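Local coordinates for protein methylmalonyl-CoA carboxyltransferase 12S subunit (Propionibacterium freudenreichii, PDB 1ON3) that transfers the carboxyl group of methylmalonyl-CoA to the biotin of the 1.3S subunit, as the hexameric core of the transcarboxylase complex, at residues V25-G30 / F59-A64. Residues are numbered along the deposited sequence; the frame is centred on the assembly and turned at random.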
loop_
_atom_site.group_PDB
_atom_site.type_symbol
_atom_site.label_atom_id
_atom_site.label_comp_id
_atom_site.label_asym_id
_atom_site.label_seq_id
_atom_site.Cartn_x
_atom_site.Cartn_y
_atom_site.Cartn_z
ATOM N N VAL E 25 32.440 -39.540 6.503
ATOM C CA VAL E 25 31.547 -40.692 6.553
ATOM C C VAL E 25 30.150 -40.332 6.044
ATOM O O VAL E 25 29.547 -41.087 5.282
ATOM C CB VAL E 25 31.434 -41.248 7.982
ATOM C CG1 VAL E 25 30.312 -42.283 8.062
ATOM C CG2 VAL E 25 32.759 -41.881 8.382
ATOM N N ILE E 26 29.630 -39.185 6.467
ATOM C CA ILE E 26 28.309 -38.785 6.006
ATOM C C ILE E 26 28.298 -38.696 4.486
ATOM O O ILE E 26 27.384 -39.196 3.826
ATOM C CB ILE E 26 27.894 -37.398 6.544
ATOM C CG1 ILE E 26 27.799 -37.421 8.070
ATOM C CG2 ILE E 26 26.540 -37.010 5.964
ATOM C CD1 ILE E 26 26.688 -38.284 8.599
ATOM N N GLU E 27 29.318 -38.054 3.935
ATOM C CA GLU E 27 29.393 -37.865 2.496
ATOM C C GLU E 27 29.513 -39.178 1.731
ATOM O O GLU E 27 29.227 -39.230 0.537
ATOM C CB GLU E 27 30.553 -36.922 2.164
ATOM C CG GLU E 27 30.525 -35.652 3.014
ATOM C CD GLU E 27 31.529 -34.603 2.580
ATOM O OE1 GLU E 27 32.564 -34.974 1.986
ATOM O OE2 GLU E 27 31.288 -33.406 2.851
ATOM N N ALA E 28 29.928 -40.239 2.418
ATOM C CA ALA E 28 30.059 -41.543 1.771
ATOM C C ALA E 28 28.666 -42.096 1.479
ATOM O O ALA E 28 28.515 -43.087 0.765
ATOM C CB ALA E 28 30.849 -42.520 2.668
ATOM N N GLY E 29 27.646 -41.441 2.025
ATOM C CA GLY E 29 26.284 -41.886 1.796
ATOM C C GLY E 29 26.054 -43.343 2.136
ATOM O O GLY E 29 26.433 -43.801 3.209
ATOM N N GLY E 30 25.445 -44.081 1.217
ATOM C CA GLY E 30 25.163 -45.486 1.468
ATOM C C GLY E 30 26.360 -46.417 1.390
ATOM O O GLY E 30 26.212 -47.627 1.538
ATOM N N PHE E 59 29.387 -24.815 -3.266
ATOM C CA PHE E 59 28.379 -25.466 -2.431
ATOM C C PHE E 59 28.598 -25.285 -0.937
ATOM O O PHE E 59 29.637 -25.662 -0.400
ATOM C CB PHE E 59 28.303 -26.954 -2.748
ATOM C CG PHE E 59 27.203 -27.663 -2.012
ATOM C CD1 PHE E 59 25.894 -27.187 -2.073
ATOM C CD2 PHE E 59 27.470 -28.801 -1.260
ATOM C CE1 PHE E 59 24.862 -27.842 -1.389
ATOM C CE2 PHE E 59 26.447 -29.463 -0.574
ATOM C CZ PHE E 59 25.141 -28.978 -0.641
ATOM N N ASP E 60 27.610 -24.693 -0.277
ATOM C CA ASP E 60 27.643 -24.462 1.160
ATOM C C ASP E 60 26.540 -25.353 1.744
ATOM O O ASP E 60 25.369 -24.977 1.770
ATOM C CB ASP E 60 27.340 -23.000 1.451
ATOM C CG ASP E 60 27.749 -22.586 2.842
ATOM O OD1 ASP E 60 27.614 -23.409 3.770
ATOM O OD2 ASP E 60 28.196 -21.429 3.007
ATOM N N GLU E 61 26.916 -26.533 2.221
ATOM C CA GLU E 61 25.930 -27.472 2.737
ATOM C C GLU E 61 25.319 -27.179 4.089
ATOM O O GLU E 61 26.006 -26.739 5.009
ATOM C CB GLU E 61 26.531 -28.877 2.770
ATOM C CG GLU E 61 25.545 -29.944 3.195
ATOM C CD GLU E 61 26.116 -31.338 3.014
ATOM O OE1 GLU E 61 25.374 -32.308 3.237
ATOM O OE2 GLU E 61 27.307 -31.449 2.648
ATOM N N VAL E 62 24.015 -27.436 4.200
ATOM C CA VAL E 62 23.289 -27.253 5.451
ATOM C C VAL E 62 22.681 -28.605 5.845
ATOM O O VAL E 62 22.089 -29.289 5.012
ATOM C CB VAL E 62 22.127 -26.210 5.309
ATOM C CG1 VAL E 62 21.205 -26.279 6.507
ATOM C CG2 VAL E 62 22.696 -24.808 5.182
ATOM N N GLY E 63 22.847 -29.003 7.101
ATOM C CA GLY E 63 22.254 -30.257 7.542
ATOM C C GLY E 63 22.968 -31.550 7.181
ATOM O O GLY E 63 22.340 -32.614 7.148
ATOM N N ALA E 64 24.266 -31.484 6.903
ATOM C CA ALA E 64 25.001 -32.708 6.595
ATOM C C ALA E 64 24.825 -33.631 7.802
ATOM O O ALA E 64 24.534 -34.820 7.658
ATOM C CB ALA E 64 26.488 -32.408 6.386
HETATM O O HOH W 1 29.168 -32.453 4.149
#
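The carboxylates of Glu27 and Glu61 come near each other here, and one water joins them. Their OE2 atoms stand 4.4 Å apart, too far for a direct bond. The water donates to Glu27 OE2 at 2.7 Å and to Glu61 OE2 at 2.6 Å, so each of its hydrogens serves one acid. If both are ionised, the two carboxylates would repel each other, and Arg47 of helix 46-53 probably eases this: its NH1 forms a salt bridge with Glu61 OE2, and Glu27 also packs on this arginine. Glu61 reaches across because its chain is fully extended, CG anti to the backbone N (chi1 -176°). On the strand side, the Phe59 ring carries Glu61 N over the centre of one face, 4.0 Å above the plane.

Beside the acids lies a small van der Waals contact. The CG2 methyl of Ile26 comes to 3.4 Å from the backbone carbonyl O of Ala64. CG1 and CD1 of Ile26 stay farther off, each 4.2 Å from the same Ala64 O. Phe65 and Pro81 also touch the isoleucine.

Strand 60-62 pairs with strand 85-92 and is outermost in its sheet within this chain; Gly63 makes backbone hydrogen bonds to a second subunit. The contact sets the last turn of helix 12-27 beside this outer strand of the mixed sheet, bridged by water rather than by a direct bond, in the N-terminal, crotonase-like carboxyltransferase domain.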